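Local structure of fatty acid-binding protein homolog (Ascaris suum, 6I8X) at residues A[7-12]-A[60-65]; A[15-20]-A[49-54]. The protein binds fatty acids inside a beta-barrel and may sequester potentially toxic fatty acids and their peroxidation products, or help maintain the lipid layer of the eggshell. All blocks are in the same frame, centred on the assembly; numbering follows the deposited sequence.

Interaction 1: A[7-12]-A[60-65]; sequences KTLPDK and DRYDME. With EDO (1,2-ethanediol), chain F.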
ATOM      1  N   LYS A   7       7.798 -11.046 -12.097  1.00 44.36           N
ATOM      2  CA  LYS A   7       8.154 -11.274 -10.695  1.00 42.94           C
ATOM      3  C   LYS A   7       7.006 -11.961  -9.936  1.00 43.77           C
ATOM      4  O   LYS A   7       5.840 -11.704 -10.235  1.00 42.03           O
ATOM      5  CB  LYS A   7       8.521  -9.952 -10.011  1.00 44.52           C
ATOM      6  CG  LYS A   7       9.817  -9.366 -10.504  1.00 48.17           C
ATOM      7  CD  LYS A   7      10.276  -8.209  -9.657  1.00 47.96           C
ATOM      8  CE  LYS A   7      11.369  -7.459 -10.384  1.00 55.72           C
ATOM      9  NZ  LYS A   7      11.675  -6.168  -9.734  1.00 63.09           N
ATOM     10  N   THR A   8       7.337 -12.863  -8.992  1.00 40.60           N
ATOM     11  CA  THR A   8       6.323 -13.544  -8.167  1.00 40.41           C
ATOM     12  C   THR A   8       6.259 -12.859  -6.802  1.00 43.67           C
ATOM     13  O   THR A   8       7.296 -12.575  -6.199  1.00 44.25           O
ATOM     14  CB  THR A   8       6.536 -15.080  -8.100  1.00 45.85           C
ATOM     15  OG1 THR A   8       6.407 -15.602  -9.417  1.00 47.56           O
ATOM     16  CG2 THR A   8       5.489 -15.803  -7.210  1.00 44.60           C
ATOM     17  N   LEU A   9       5.049 -12.557  -6.340  1.00 38.67           N
ATOM     18  CA  LEU A   9       4.878 -11.953  -5.023  1.00 37.35           C
ATOM     19  C   LEU A   9       5.124 -13.065  -3.993  1.00 40.88           C
ATOM     20  O   LEU A   9       4.449 -14.094  -4.038  1.00 40.65           O
ATOM     21  CB  LEU A   9       3.448 -11.343  -4.867  1.00 36.20           C
ATOM     22  CG  LEU A   9       3.113 -10.512  -3.621  1.00 37.70           C
ATOM     23  CD1 LEU A   9       3.952  -9.250  -3.547  1.00 37.56           C
ATOM     24  CD2 LEU A   9       1.648 -10.092  -3.632  1.00 36.67           C
ATOM     25  N   PRO A  10       6.126 -12.918  -3.107  1.00 38.35           N
ATOM     26  CA  PRO A  10       6.324 -13.931  -2.056  1.00 38.62           C
ATOM     27  C   PRO A  10       5.041 -14.138  -1.232  1.00 41.60           C
ATOM     28  O   PRO A  10       4.328 -13.169  -0.996  1.00 40.07           O
ATOM     29  CB  PRO A  10       7.451 -13.324  -1.198  1.00 39.78           C
ATOM     30  CG  PRO A  10       8.148 -12.385  -2.120  1.00 43.79           C
ATOM     31  CD  PRO A  10       7.044 -11.778  -2.914  1.00 39.55           C
ATOM     32  N   ASP A  11       4.748 -15.398  -0.816  1.00 39.77           N
ATOM     33  CA  ASP A  11       3.576 -15.807  -0.018  1.00 39.45           C
ATOM     34  C   ASP A  11       3.420 -15.021   1.285  1.00 40.77           C
ATOM     35  O   ASP A  11       2.312 -14.904   1.794  1.00 39.59           O
ATOM     36  CB  ASP A  11       3.575 -17.316   0.241  1.00 42.13           C
ATOM     37  CG  ASP A  11       3.246 -18.113  -1.000  1.00 64.84           C
ATOM     38  OD1 ASP A  11       2.214 -17.817  -1.640  1.00 68.37           O
ATOM     39  OD2 ASP A  11       4.012 -19.046  -1.329  1.00 76.42           O
ATOM     40  N   LYS A  12       4.552 -14.507   1.803  1.00 35.37           N
ATOM     41  CA  LYS A  12       4.764 -13.610   2.943  1.00 34.85           C
ATOM     42  C   LYS A  12       3.754 -12.445   2.878  1.00 37.66           C
ATOM     43  O   LYS A  12       3.282 -11.978   3.900  1.00 37.27           O
ATOM     44  CB  LYS A  12       6.152 -12.947   2.729  1.00 36.24           C
ATOM     45  CG  LYS A  12       7.133 -13.036   3.855  1.00 51.18           C
ATOM     46  CD  LYS A  12       8.283 -12.061   3.614  1.00 58.56           C
ATOM     47  CE  LYS A  12       9.548 -12.719   3.113  1.00 70.26           C
ATOM     48  NZ  LYS A  12       9.444 -13.105   1.682  1.00 82.56           N
ATOM     49  N   ASP A  60       0.982 -14.663 -11.947  1.00 45.03           N
ATOM     50  CA  ASP A  60       1.807 -13.489 -11.583  1.00 43.33           C
ATOM     51  C   ASP A  60       1.029 -12.151 -11.684  1.00 43.81           C
ATOM     52  O   ASP A  60       1.622 -11.072 -11.779  1.00 41.26           O
ATOM     53  CB  ASP A  60       3.148 -13.442 -12.343  1.00 45.87           C
ATOM     54  CG  ASP A  60       4.207 -14.375 -11.772  1.00 54.28           C
ATOM     55  OD1 ASP A  60       3.972 -14.949 -10.684  1.00 51.98           O
ATOM     56  OD2 ASP A  60       5.292 -14.504 -12.400  1.00 61.90           O
ATOM     57  N   ARG A  61      -0.304 -12.247 -11.625  1.00 39.43           N
ATOM     58  CA  ARG A  61      -1.202 -11.106 -11.523  1.00 39.45           C
ATOM     59  C   ARG A  61      -1.887 -11.167 -10.168  1.00 43.97           C
ATOM     60  O   ARG A  61      -2.163 -12.264  -9.647  1.00 43.47           O
ATOM     61  CB  ARG A  61      -2.169 -10.973 -12.701  1.00 37.82           C
ATOM     62  CG  ARG A  61      -1.392 -10.600 -13.940  1.00 38.55           C
ATOM     63  CD  ARG A  61      -2.085  -9.599 -14.810  1.00 38.31           C
ATOM     64  NE  ARG A  61      -1.210  -9.222 -15.915  1.00 46.68           N
ATOM     65  CZ  ARG A  61      -0.757  -7.995 -16.132  1.00 56.68           C
ATOM     66  NH1 ARG A  61      -1.137  -6.991 -15.351  1.00 39.89           N
ATOM     67  NH2 ARG A  61       0.029  -7.749 -17.172  1.00 45.07           N
ATOM     68  N   TYR A  62      -2.082  -9.983  -9.556  1.00 39.32           N
ATOM     69  CA  TYR A  62      -2.611  -9.866  -8.203  1.00 35.88           C
ATOM     70  C   TYR A  62      -3.744  -8.889  -8.053  1.00 39.92           C
ATOM     71  O   TYR A  62      -3.955  -8.017  -8.896  1.00 39.63           O
ATOM     72  CB  TYR A  62      -1.461  -9.449  -7.259  1.00 34.83           C
ATOM     73  CG  TYR A  62      -0.312 -10.422  -7.320  1.00 35.74           C
ATOM     74  CD1 TYR A  62      -0.324 -11.587  -6.555  1.00 36.81           C
ATOM     75  CD2 TYR A  62       0.720 -10.258  -8.252  1.00 36.53           C
ATOM     76  CE1 TYR A  62       0.666 -12.550  -6.695  1.00 38.46           C
ATOM     77  CE2 TYR A  62       1.709 -11.227  -8.410  1.00 37.24           C
ATOM     78  CZ  TYR A  62       1.672 -12.375  -7.632  1.00 40.49           C
ATOM     79  OH  TYR A  62       2.644 -13.327  -7.736  1.00 39.34           O
ATOM     80  N   ASP A  63      -4.442  -9.013  -6.927  1.00 36.28           N
ATOM     81  CA  ASP A  63      -5.478  -8.089  -6.495  1.00 36.12           C
ATOM     82  C   ASP A  63      -5.092  -7.571  -5.123  1.00 38.92           C
ATOM     83  O   ASP A  63      -4.537  -8.311  -4.303  1.00 39.43           O
ATOM     84  CB  ASP A  63      -6.862  -8.764  -6.397  1.00 36.87           C
ATOM     85  CG  ASP A  63      -7.365  -9.399  -7.662  1.00 44.05           C
ATOM     86  OD1 ASP A  63      -6.989  -8.918  -8.765  1.00 44.49           O
ATOM     87  OD2 ASP A  63      -8.139 -10.373  -7.564  1.00 52.26           O
ATOM     88  N   MET A  64      -5.372  -6.318  -4.873  1.00 34.70           N
ATOM     89  CA  MET A  64      -5.162  -5.749  -3.552  1.00 34.79           C
ATOM     90  C   MET A  64      -6.313  -4.800  -3.229  1.00 35.84           C
ATOM     91  O   MET A  64      -6.832  -4.091  -4.092  1.00 33.95           O
ATOM     92  CB  MET A  64      -3.744  -5.158  -3.311  1.00 37.82           C
ATOM     93  CG  MET A  64      -3.624  -3.653  -3.457  1.00 43.96           C
ATOM     94  SD  MET A  64      -4.036  -2.630  -1.996  1.00 49.52           S
ATOM     95  CE  MET A  64      -2.524  -2.611  -1.154  1.00 45.81           C
ATOM     96  N   GLU A  65      -6.721  -4.827  -1.982  1.00 33.08           N
ATOM     97  CA  GLU A  65      -7.795  -3.987  -1.472  1.00 32.68           C
ATOM     98  C   GLU A  65      -7.321  -3.261  -0.247  1.00 35.00           C
ATOM     99  O   GLU A  65      -6.613  -3.828   0.579  1.00 34.99           O
ATOM    100  CB  GLU A  65      -9.019  -4.857  -1.088  1.00 34.29           C
ATOM    101  CG  GLU A  65      -9.625  -5.619  -2.257  1.00 48.90           C
ATOM    102  CD  GLU A  65     -10.880  -6.405  -1.950  1.00 76.29           C
ATOM    103  OE1 GLU A  65     -10.790  -7.428  -1.233  1.00 84.35           O
ATOM    104  OE2 GLU A  65     -11.951  -6.024  -2.472  1.00 79.03           O
TER
HETATM  105  C1  EDO F 204       7.095 -17.821  -1.608  1.00 77.44           C
HETATM  106  O1  EDO F 204       7.905 -16.818  -1.015  1.00 77.05           O
HETATM  107  C2  EDO F 204       6.635 -17.373  -3.026  1.00 78.32           C
HETATM  108  O2  EDO F 204       6.135 -18.484  -3.752  1.00 79.90           O
HETATM  109  O   HOH W   1       4.042 -10.047 -11.212  1.00 35.72           O
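Leu-9 lies against the phenol ring of Tyr-62 and at the same time bonds to its hydroxyl through the backbone N-H. The Leu-9 CB sits over one face of the ring, 3.8 Å from the centroid and displaced toward the rim, which makes a CH-pi contact; the closest ring atom is CZ, 3.4 Å from that CB. CG is anti to the backbone N (chi1 -173°); beyond it the Leu-9 CD2 methyl reaches Tyr-62 CD1 at 3.8 Å. The two side chains cross obliquely. The Leu-9 N-H points almost straight at Tyr-62 OH (N to OH 2.9 Å, 170° at the hydrogen), so one residue both bonds the hydroxyl through its backbone and packs on the ring through its side chain.

One residue earlier, Thr-8 meets Asp-60 at about a right angle. Its OG1, anti to the carbonyl carbon (chi1 -62°), donates to Asp-60 OD1 at 2.8 Å, arriving on the syn side and somewhat out of the carboxylate plane. Asp-60 OD2 is bound to Ser-6, so both carboxylate oxygens are engaged by hydroxyls. A water near the edge of the Tyr-62 ring donates to Lys-7 O (2.6 Å) and Asp-60 O (2.7 Å), joining the two backbones.

Tyr-62 also meets the ring of Trp-78. Together these contacts tie residues 7-9, which run ahead of strand 15-23, to Asp-60 and to Tyr-62 of strand 62-68, on the fatty acid-binding protein beta-barrel.

Interaction 2: A[15-20]-A[49-54]; sequences GTFKLE and KKFRNA. With TAM (tris(hydroxyethyl)aminomethane), chain K; VCA (vaccenic acid), chain C.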
ATOM      1  N   GLY A  15      -2.561 -12.475   1.725  1.00 30.11           N
ATOM      2  CA  GLY A  15      -3.524 -12.591   2.805  1.00 28.82           C
ATOM      3  C   GLY A  15      -4.194 -11.300   3.212  1.00 29.61           C
ATOM      4  O   GLY A  15      -4.159 -10.313   2.481  1.00 28.62           O
ATOM      5  N   THR A  16      -4.793 -11.332   4.393  1.00 26.52           N
ATOM      6  CA  THR A  16      -5.529 -10.255   5.062  1.00 27.17           C
ATOM      7  C   THR A  16      -4.707  -9.753   6.246  1.00 30.61           C
ATOM      8  O   THR A  16      -4.264 -10.544   7.077  1.00 29.46           O
ATOM      9  CB  THR A  16      -6.912 -10.750   5.519  1.00 31.10           C
ATOM     10  OG1 THR A  16      -7.610 -11.244   4.378  1.00 31.53           O
ATOM     11  CG2 THR A  16      -7.739  -9.637   6.189  1.00 32.63           C
ATOM     12  N   PHE A  17      -4.577  -8.438   6.347  1.00 27.68           N
ATOM     13  CA  PHE A  17      -3.794  -7.792   7.398  1.00 27.76           C
ATOM     14  C   PHE A  17      -4.588  -6.631   7.986  1.00 30.18           C
ATOM     15  O   PHE A  17      -5.022  -5.734   7.270  1.00 29.00           O
ATOM     16  CB  PHE A  17      -2.436  -7.321   6.822  1.00 28.97           C
ATOM     17  CG  PHE A  17      -1.570  -8.404   6.202  1.00 30.97           C
ATOM     18  CD1 PHE A  17      -0.616  -9.075   6.963  1.00 33.24           C
ATOM     19  CD2 PHE A  17      -1.649  -8.691   4.839  1.00 33.14           C
ATOM     20  CE1 PHE A  17       0.246 -10.005   6.374  1.00 33.40           C
ATOM     21  CE2 PHE A  17      -0.808  -9.650   4.259  1.00 34.90           C
ATOM     22  CZ  PHE A  17       0.124 -10.302   5.033  1.00 32.83           C
ATOM     23  N   LYS A  18      -4.800  -6.667   9.283  1.00 28.74           N
ATOM     24  CA  LYS A  18      -5.575  -5.637   9.981  1.00 28.81           C
ATOM     25  C   LYS A  18      -4.671  -4.651  10.743  1.00 30.64           C
ATOM     26  O   LYS A  18      -3.893  -5.068  11.597  1.00 28.58           O
ATOM     27  CB  LYS A  18      -6.623  -6.299  10.927  1.00 30.43           C
ATOM     28  CG  LYS A  18      -7.497  -5.298  11.688  1.00 42.14           C
ATOM     29  CD  LYS A  18      -8.345  -5.954  12.784  1.00 56.32           C
ATOM     30  CE  LYS A  18      -7.624  -6.120  14.121  1.00 73.80           C
ATOM     31  NZ  LYS A  18      -7.352  -4.816  14.818  1.00 75.84           N
ATOM     32  N   LEU A  19      -4.844  -3.338  10.487  1.00 29.13           N
ATOM     33  CA  LEU A  19      -4.133  -2.267  11.205  1.00 29.48           C
ATOM     34  C   LEU A  19      -4.405  -2.354  12.726  1.00 35.87           C
ATOM     35  O   LEU A  19      -5.560  -2.286  13.174  1.00 32.02           O
ATOM     36  CB  LEU A  19      -4.526  -0.884  10.653  1.00 29.43           C
ATOM     37  CG  LEU A  19      -3.958   0.337  11.427  1.00 33.71           C
ATOM     38  CD1 LEU A  19      -2.414   0.475  11.237  1.00 34.40           C
ATOM     39  CD2 LEU A  19      -4.675   1.592  11.032  1.00 31.75           C
ATOM     40  N   GLU A  20      -3.311  -2.490  13.500  1.00 36.44           N
ATOM     41  CA  GLU A  20      -3.314  -2.649  14.949  1.00 37.26           C
ATOM     42  C   GLU A  20      -2.720  -1.441  15.692  1.00 41.36           C
ATOM     43  O   GLU A  20      -3.231  -1.056  16.729  1.00 42.17           O
ATOM     44  CB  GLU A  20      -2.518  -3.918  15.303  1.00 39.25           C
ATOM     45  CG  GLU A  20      -3.345  -4.933  16.078  1.00 54.43           C
ATOM     46  CD  GLU A  20      -2.606  -6.064  16.764  1.00 74.12           C
ATOM     47  OE1 GLU A  20      -1.424  -5.885  17.145  1.00 59.34           O
ATOM     48  OE2 GLU A  20      -3.246  -7.118  16.980  1.00 73.99           O
ATOM     49  N   LYS A  49      -6.006  -4.566   4.924  1.00 29.87           N
ATOM     50  CA  LYS A  49      -5.346  -4.727   3.634  1.00 29.89           C
ATOM     51  C   LYS A  49      -5.480  -6.158   3.184  1.00 32.29           C
ATOM     52  O   LYS A  49      -5.396  -7.064   3.989  1.00 31.58           O
ATOM     53  CB  LYS A  49      -3.864  -4.304   3.708  1.00 31.41           C
ATOM     54  CG  LYS A  49      -3.694  -2.791   3.751  1.00 28.92           C
ATOM     55  CD  LYS A  49      -2.224  -2.386   3.739  1.00 34.74           C
ATOM     56  CE  LYS A  49      -2.053  -0.904   3.931  1.00 32.36           C
ATOM     57  NZ  LYS A  49      -2.266  -0.146   2.698  1.00 39.48           N
ATOM     58  N   LYS A  50      -5.749  -6.363   1.907  1.00 31.05           N
ATOM     59  CA  LYS A  50      -5.896  -7.708   1.348  1.00 30.65           C
ATOM     60  C   LYS A  50      -5.072  -7.796   0.115  1.00 34.46           C
ATOM     61  O   LYS A  50      -5.145  -6.915  -0.724  1.00 34.87           O
ATOM     62  CB  LYS A  50      -7.359  -8.063   1.038  1.00 30.50           C
ATOM     63  CG  LYS A  50      -8.238  -8.192   2.253  1.00 32.97           C
ATOM     64  CD  LYS A  50      -9.658  -8.674   1.863  1.00 35.64           C
ATOM     65  CE  LYS A  50     -10.503  -8.943   3.071  1.00 34.77           C
ATOM     66  NZ  LYS A  50     -11.938  -9.134   2.719  1.00 43.49           N
ATOM     67  N   PHE A  51      -4.242  -8.821   0.037  1.00 32.14           N
ATOM     68  CA  PHE A  51      -3.402  -9.133  -1.121  1.00 32.12           C
ATOM     69  C   PHE A  51      -3.716 -10.572  -1.497  1.00 36.21           C
ATOM     70  O   PHE A  51      -3.707 -11.455  -0.638  1.00 35.57           O
ATOM     71  CB  PHE A  51      -1.910  -9.023  -0.764  1.00 33.24           C
ATOM     72  CG  PHE A  51      -1.386  -7.625  -0.543  1.00 34.10           C
ATOM     73  CD1 PHE A  51      -1.449  -7.031   0.719  1.00 36.46           C
ATOM     74  CD2 PHE A  51      -0.775  -6.920  -1.578  1.00 34.80           C
ATOM     75  CE1 PHE A  51      -0.923  -5.746   0.938  1.00 36.92           C
ATOM     76  CE2 PHE A  51      -0.257  -5.630  -1.361  1.00 37.97           C
ATOM     77  CZ  PHE A  51      -0.311  -5.063  -0.099  1.00 35.80           C
ATOM     78  N   ARG A  52      -4.045 -10.805  -2.764  1.00 34.08           N
ATOM     79  CA  ARG A  52      -4.301 -12.155  -3.245  1.00 34.58           C
ATOM     80  C   ARG A  52      -3.829 -12.334  -4.690  1.00 38.68           C
ATOM     81  O   ARG A  52      -3.615 -11.339  -5.389  1.00 36.70           O
ATOM     82  CB  ARG A  52      -5.793 -12.515  -3.099  1.00 36.40           C
ATOM     83  CG  ARG A  52      -6.734 -11.723  -4.004  1.00 47.12           C
ATOM     84  CD  ARG A  52      -8.128 -12.295  -3.959  1.00 53.57           C
ATOM     85  NE  ARG A  52      -9.055 -11.537  -4.802  1.00 71.40           N
ATOM     86  CZ  ARG A  52      -9.795 -10.513  -4.381  1.00 87.81           C
ATOM     87  NH1 ARG A  52      -9.718 -10.097  -3.119  1.00 68.75           N
ATOM     88  NH2 ARG A  52     -10.611  -9.887  -5.223  1.00 78.34           N
ATOM     89  N   ASN A  53      -3.736 -13.607  -5.150  1.00 37.06           N
ATOM     90  CA  ASN A  53      -3.478 -13.963  -6.545  1.00 38.19           C
ATOM     91  C   ASN A  53      -4.744 -13.483  -7.257  1.00 43.83           C
ATOM     92  O   ASN A  53      -5.824 -13.573  -6.675  1.00 43.75           O
ATOM     93  CB  ASN A  53      -3.348 -15.484  -6.708  1.00 39.08           C
ATOM     94  CG  ASN A  53      -2.108 -16.063  -6.081  1.00 49.41           C
ATOM     95  OD1 ASN A  53      -1.018 -15.886  -6.582  1.00 44.41           O
ATOM     96  ND2 ASN A  53      -2.243 -16.744  -4.956  1.00 44.36           N
ATOM     97  N   ALA A  54      -4.619 -12.909  -8.458  1.00 42.47           N
ATOM     98  CA  ALA A  54      -5.777 -12.367  -9.190  1.00 42.89           C
ATOM     99  C   ALA A  54      -6.938 -13.355  -9.325  1.00 48.57           C
ATOM    100  O   ALA A  54      -6.739 -14.472  -9.794  1.00 48.49           O
ATOM    101  CB  ALA A  54      -5.350 -11.864 -10.561  1.00 43.86           C
TER
HETATM  102  C   TAM K 209      -3.503 -17.269   2.174  1.00 61.11           C
HETATM  103  C1  TAM K 209      -4.438 -16.413   1.216  1.00 62.01           C
HETATM  104  C2  TAM K 209      -3.245 -16.370   3.470  1.00 54.11           C
HETATM  105  C3  TAM K 209      -3.988 -18.735   2.607  1.00 59.91           C
HETATM  106  C4  TAM K 209      -4.112 -16.474  -0.261  1.00 62.57           C
HETATM  107  C5  TAM K 209      -4.507 -16.039   4.239  1.00 54.76           C
HETATM  108  C6  TAM K 209      -5.162 -19.286   1.835  1.00 60.98           C
HETATM  109  N   TAM K 209      -2.289 -17.406   1.346  1.00 62.33           N
HETATM  110  O4  TAM K 209      -5.013 -15.667  -0.985  1.00 62.85           O
HETATM  111  O5  TAM K 209      -4.365 -14.928   5.178  1.00 60.89           O
HETATM  112  O6  TAM K 209      -5.426 -20.607   2.245  1.00 64.35           O
HETATM  113  O2  VCA C 201      -2.743   2.887   3.163  1.00 89.03           O
HETATM  114  C1  VCA C 201      -3.239   3.145   4.353  1.00 92.39           C
HETATM  115  O1  VCA C 201      -3.328   2.313   5.223  1.00 94.23           O
HETATM  116  C2  VCA C 201      -3.677   4.569   4.546  1.00 93.58           C
HETATM  117  C3  VCA C 201      -4.946   4.754   5.374  1.00 91.51           C
HETATM  118  C4  VCA C 201      -5.539   6.145   5.224  1.00 91.76           C
HETATM  119  C5  VCA C 201      -6.716   6.449   6.127  1.00 89.97           C
HETATM  120  C6  VCA C 201      -8.059   6.073   5.535  1.00 89.89           C
HETATM  121  C7  VCA C 201      -9.194   6.202   6.531  1.00 92.25           C
HETATM  122  C8  VCA C 201      -9.769   7.592   6.753  1.00 95.61           C
HETATM  123  C9  VCA C 201     -10.803   8.014   5.728  1.00 96.81           C
HETATM  124  C10 VCA C 201     -11.262   9.465   5.908  1.00 98.28           C
HETATM  125  C11 VCA C 201     -11.675  10.128   4.629  1.00 99.26           C
HETATM  126  C12 VCA C 201     -10.868  10.484   3.645  1.00 99.97           C
HETATM  127  C13 VCA C 201      -9.380  10.286   3.605  1.00 99.12           C
HETATM  128  C14 VCA C 201      -8.693  11.023   2.455  1.00 98.09           C
HETATM  129  C15 VCA C 201      -7.173  10.963   2.498  1.00 96.89           C
HETATM  130  C16 VCA C 201      -6.569   9.564   2.468  1.00 94.98           C
HETATM  131  C17 VCA C 201      -5.052   9.561   2.430  1.00 96.76           C
HETATM  132  C18 VCA C 201      -4.467   8.225   2.060  1.00 96.49           C
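Gly-15 opens the ladder with Phe-51 as an antiparallel hydrogen-bonded pair: Gly-15 N donates to Phe-51 O (2.8 Å), and Phe-51 N returns a bond to Gly-15 O (2.9 Å). With phi at 125°, the backbone here takes a conformation that calls for glycine, and the bare CA lies 3.4 Å from O5 of the bound tris(hydroxyethyl)aminomethane. The Gly-15 carbonyl oxygen also receives a CA-H...O contact from Lys-50.

Thr-16 faces Lys-50 as a non-hydrogen-bonded pair. Their side chains run side by side, pointing the same way, and Thr-16 OG1 lies alongside the extended lysine chain, 3.8 Å from Lys-50 CG; this is van der Waals contact.

Phe-17 restores the hydrogen-bonded pattern with Lys-49, its N meeting Lys-49 O at 2.8 Å and its O accepting from Lys-49 N. The Phe-17 ring, on the sheet face opposite Thr-16, has Lys-49 O at its edge, and its CD2 makes a loose contact with Phe-51 CD1 (4.4 Å).

Lys-49 starts on that same face, but its chain leads away from strand 15-20 and bends at chi4 (-81°), which brings NZ to vaccenic acid O2 (3.1 Å). Asn-66 and Tyr-124 also bond this NZ. The backbone ladder thus holds the base of a lysine whose ammonium probably helps balance the charge of the fatty acid carboxylate within the barrel.

From the N terminus, the chain first passes through 7-12, the loop that leads into strand 15-23. Interaction 1 closes the longer loop, joining this lead-in to 60-65, whereas interaction 2 closes a shorter one within it, from 15-20 to 49-54. The shorter loop carries helices 25-31 and 36-43 before the chain returns as strand 47-53. Strand 62-68 follows and lies beside 47-53, so the two contacts share a sheet, with backbone bonds from Arg-61 O to Ala-54 N and from Glu-65 N to Lys-50 O. Interaction 2 is thus part of the barrel wall, and interaction 1 fastens the N-terminal segment to the next strand over.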